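PDB 2GF4: protein Vng1086c from Halobacterium sp., which is of unknown function but binds calcium and is a largely helical member of an uncharacterised protein family. Local coordinates for residues 10-13 with 14-17; 41-44 with 45-48. All blocks are in the same frame, centred on the assembly; numbering follows the deposited sequence.

Contact 1. Residues 10-13 with 14-17; sequences HEQM and VNIK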
loop_
_atom_site.group_PDB
_atom_site.type_symbol
_atom_site.label_atom_id
_atom_site.label_comp_id
_atom_site.label_asym_id
_atom_site.label_seq_id
_atom_site.Cartn_x
_atom_site.Cartn_y
_atom_site.Cartn_z
ATOM N N HIS A 10 -7.392 14.418 9.238
ATOM C CA HIS A 10 -7.254 13.381 10.246
ATOM C C HIS A 10 -8.618 13.194 10.987
ATOM O O HIS A 10 -9.053 12.050 11.138
ATOM C CB HIS A 10 -6.137 13.787 11.190
ATOM C CG HIS A 10 -5.702 12.710 12.133
ATOM N ND1 HIS A 10 -4.685 12.886 13.045
ATOM C CD2 HIS A 10 -6.168 11.455 12.330
ATOM C CE1 HIS A 10 -4.556 11.792 13.764
ATOM N NE2 HIS A 10 -5.438 10.909 13.349
ATOM N N GLU A 11 -9.303 14.279 11.390
ATOM C CA GLU A 11 -10.599 14.165 12.096
ATOM C C GLU A 11 -11.582 13.370 11.268
ATOM O O GLU A 11 -12.235 12.473 11.805
ATOM C CB GLU A 11 -11.189 15.554 12.354
ATOM C CG GLU A 11 -11.991 15.675 13.652
ATOM C CD GLU A 11 -11.638 16.960 14.395
ATOM O OE1 GLU A 11 -11.310 16.913 15.603
ATOM O OE2 GLU A 11 -11.682 18.034 13.750
ATOM N N GLN A 12 -11.702 13.686 9.977
ATOM C CA GLN A 12 -12.647 12.964 9.140
ATOM C C GLN A 12 -12.244 11.501 8.915
ATOM O O GLN A 12 -13.127 10.638 8.888
ATOM C CB GLN A 12 -12.827 13.697 7.808
ATOM C CG GLN A 12 -13.616 15.009 7.936
ATOM C CD GLN A 12 -14.964 14.847 8.623
ATOM O OE1 GLN A 12 -15.645 13.836 8.477
ATOM N NE2 GLN A 12 -15.361 15.877 9.342
HETATM N N MSE A 13 -10.954 11.203 8.760
HETATM C CA MSE A 13 -10.544 9.813 8.571
HETATM C C MSE A 13 -10.860 9.038 9.835
HETATM O O MSE A 13 -11.050 7.817 9.763
HETATM C CB MSE A 13 -9.058 9.738 8.273
HETATM C CG MSE A 13 -8.794 10.094 6.800
HETATM SE SE MSE A 13 -9.736 8.810 5.519
HETATM C CE MSE A 13 -8.779 7.009 5.858
ATOM N N VAL A 14 -10.897 9.702 10.989
ATOM C CA VAL A 14 -11.239 8.977 12.202
ATOM C C VAL A 14 -12.752 8.745 12.148
ATOM O O VAL A 14 -13.224 7.695 12.622
ATOM C CB VAL A 14 -10.777 9.748 13.406
ATOM C CG1 VAL A 14 -11.440 9.226 14.616
ATOM C CG2 VAL A 14 -9.288 9.536 13.531
ATOM N N ASN A 15 -13.517 9.688 11.580
ATOM C CA ASN A 15 -14.953 9.432 11.411
ATOM C C ASN A 15 -15.095 8.205 10.484
ATOM O O ASN A 15 -15.963 7.379 10.744
ATOM C CB ASN A 15 -15.653 10.628 10.794
ATOM C CG ASN A 15 -15.820 11.762 11.784
ATOM O OD1 ASN A 15 -16.204 12.859 11.426
ATOM N ND2 ASN A 15 -15.520 11.483 13.061
ATOM N N ILE A 16 -14.280 8.056 9.425
ATOM C CA ILE A 16 -14.387 6.882 8.541
ATOM C C ILE A 16 -14.122 5.610 9.380
ATOM O O ILE A 16 -14.910 4.656 9.330
ATOM C CB ILE A 16 -13.352 6.994 7.395
ATOM C CG1 ILE A 16 -13.704 8.158 6.462
ATOM C CG2 ILE A 16 -13.327 5.738 6.622
ATOM C CD1 ILE A 16 -14.817 7.906 5.618
ATOM N N LYS A 17 -13.021 5.591 10.137
ATOM C CA LYS A 17 -12.680 4.458 10.985
ATOM C C LYS A 17 -13.820 4.053 11.895
ATOM O O LYS A 17 -14.115 2.866 11.996
ATOM C CB LYS A 17 -11.509 4.815 11.862
ATOM C CG LYS A 17 -11.294 3.735 12.854
ATOM C CD LYS A 17 -9.892 3.669 13.239
ATOM C CE LYS A 17 -9.661 4.621 14.320
ATOM N NZ LYS A 17 -10.493 4.321 15.485
#
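The imidazole of H10 meets V14 obliquely, one turn further along the helix: methyl CG2 of V14 lies 3.9 Å from ring atom CD2. With CG trans to the backbone N (chi1 -169°), the ring is carried off the helix, where Y34 takes its NE2 and H51 its ND1 in hydrogen bonds; both nitrogens of this buried ring are thus engaged and its rotation is fixed. The other flat groups, the amides of Q12 and N15, stand nearly perpendicular, their planes 80° apart. The chain of Q12 bends at chi2, which brings its amide back beside that of N15. An alanine in place of Q12 would remove this folded chain and is likely to leave the N15 amide freer to turn, besides thinning the packing on I16 of the second subunit. On the buried side the selenium of selenomethionine M13 approaches CG1 of I16 at 4.1 Å, and M13 also packs on L62 of that second subunit. Beneath these side chains runs the regular i to i+4 bonding of the backbone: V14 N to H10 O at 3.0 Å, I16 N to Q12 O at 2.9 Å and, straightest of all at 169°, K17 N to M13 O. Such bonding marks an alpha-helix; buried H10, M13 and I16 against exposed E11 and N15 make helix 3-21 amphipathic, one side turned to helix 48-71 and another to a neighbouring subunit.

Contact 2. Residues 41-44 with 45-48; sequences PSHV and HKSK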
loop_
_atom_site.group_PDB
_atom_site.type_symbol
_atom_site.label_atom_id
_atom_site.label_comp_id
_atom_site.label_asym_id
_atom_site.label_seq_id
_atom_site.Cartn_x
_atom_site.Cartn_y
_atom_site.Cartn_z
ATOM N N PRO A 41 -6.508 13.085 16.340
ATOM C CA PRO A 41 -6.965 14.397 15.906
ATOM C C PRO A 41 -6.915 15.490 16.946
ATOM O O PRO A 41 -6.640 16.649 16.604
ATOM C CB PRO A 41 -8.374 14.127 15.430
ATOM C CG PRO A 41 -8.359 12.743 15.115
ATOM C CD PRO A 41 -7.520 12.057 16.082
ATOM N N SER A 42 -7.166 15.130 18.200
ATOM C CA SER A 42 -7.184 16.118 19.273
ATOM C C SER A 42 -5.784 16.545 19.652
ATOM O O SER A 42 -5.619 17.556 20.350
ATOM C CB SER A 42 -7.915 15.546 20.487
ATOM O OG SER A 42 -7.161 14.472 21.055
ATOM N N HIS A 43 -4.771 15.817 19.194
ATOM C CA HIS A 43 -3.382 16.199 19.520
ATOM C C HIS A 43 -2.921 17.337 18.598
ATOM O O HIS A 43 -1.922 17.211 17.854
ATOM C CB HIS A 43 -2.470 14.988 19.360
ATOM C CG HIS A 43 -2.884 13.804 20.200
ATOM N ND1 HIS A 43 -2.250 12.584 20.124
ATOM C CD2 HIS A 43 -3.874 13.650 21.118
ATOM C CE1 HIS A 43 -2.824 11.739 20.949
ATOM N NE2 HIS A 43 -3.813 12.357 21.563
ATOM N N VAL A 44 -3.589 18.471 18.726
ATOM C CA VAL A 44 -3.290 19.598 17.872
ATOM C C VAL A 44 -1.910 20.160 17.967
ATOM O O VAL A 44 -1.482 20.857 17.048
ATOM C CB VAL A 44 -4.327 20.716 18.053
ATOM C CG1 VAL A 44 -5.681 20.144 17.724
ATOM C CG2 VAL A 44 -4.289 21.264 19.446
ATOM N N HIS A 45 -1.183 19.835 19.021
ATOM C CA HIS A 45 0.165 20.377 19.093
ATOM C C HIS A 45 1.216 19.464 18.557
ATOM O O HIS A 45 2.387 19.831 18.573
ATOM C CB HIS A 45 0.517 20.755 20.496
ATOM C CG HIS A 45 -0.378 21.813 21.048
ATOM N ND1 HIS A 45 -0.576 23.021 20.417
ATOM C CD2 HIS A 45 -1.163 21.823 22.145
ATOM C CE1 HIS A 45 -1.444 23.733 21.110
ATOM N NE2 HIS A 45 -1.816 23.026 22.158
ATOM N N LYS A 46 0.844 18.270 18.128
ATOM C CA LYS A 46 1.858 17.396 17.555
ATOM C C LYS A 46 2.162 17.858 16.115
ATOM O O LYS A 46 1.375 18.607 15.497
ATOM C CB LYS A 46 1.386 15.959 17.592
ATOM C CG LYS A 46 1.459 15.381 18.978
ATOM C CD LYS A 46 0.878 13.993 18.962
ATOM C CE LYS A 46 1.038 13.424 20.329
ATOM N NZ LYS A 46 0.838 11.982 20.314
ATOM N N SER A 47 3.280 17.412 15.584
ATOM C CA SER A 47 3.738 17.845 14.267
ATOM C C SER A 47 2.914 17.526 13.022
ATOM O O SER A 47 2.076 16.620 13.030
ATOM C CB SER A 47 5.182 17.345 14.058
ATOM O OG SER A 47 5.247 15.952 13.703
ATOM N N LYS A 48 3.095 18.334 11.983
ATOM C CA LYS A 48 2.436 18.087 10.702
ATOM C C LYS A 48 2.841 16.674 10.273
ATOM O O LYS A 48 2.022 15.932 9.733
ATOM C CB LYS A 48 2.964 19.047 9.660
ATOM C CG LYS A 48 2.075 20.219 9.431
ATOM C CD LYS A 48 2.701 21.062 8.334
ATOM C CE LYS A 48 1.658 21.486 7.305
ATOM N NZ LYS A 48 2.127 21.496 5.878
#
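H43 and K46 are the two ends of a type I beta turn, and their side chains run alongside each other, pointing the same way. The turn is closed by K46 N, which donates to H43 O at 3.0 Å; the N-H points almost straight at the oxygen (165°), although the donor stands well above the carbonyl plane. H43 is also the centre of an inverse gamma turn, whose bond from V44 N to S42 O is weak, and its carbonyl receives a second donor, NE2 of H51. In both end residues CG sits trans to the carbonyl carbon. From there K46 stays fully extended, and its methylenes follow the histidine: CD lies 3.5 Å from CB of H43, and CE 3.4 Å from ND1. The H43 side chain also touches D38, a calcium ligand, which places the turn beside the metal site. The two central residues, V44 and H45, meet on the solvent-exposed part of the loop. Beyond the turn, S47 is the N-cap of helix 48-71, and K3 NZ binds the carbonyls of V44 and K46, tying the loop to helix 3-21. With CG1 of V44 anti to the carbonyl carbon (chi1 -59°), CG2 falls between that carbon and N, and this methyl makes a CH-pi contact over one face of the H45 imidazole, 4.0 Å from the ring centroid and 5° off the normal.

Contact 1 comes first along the chain, inside helix 3-21; contact 2 follows in the loop between helix 32-37 and helix 48-71. Their centres are about 14 Å apart, on the same side of the chain's centre, and the two meet through P41, whose ring packs on V14 while its N lies 3.5 Å from CE1 of H10. H51, on helix 48-71, is a shared partner of the two. The first helix is thus fastened to the loop that follows calcium ligands D38 and E40, a local example of how distant parts of a helical chain can converge near a metal site.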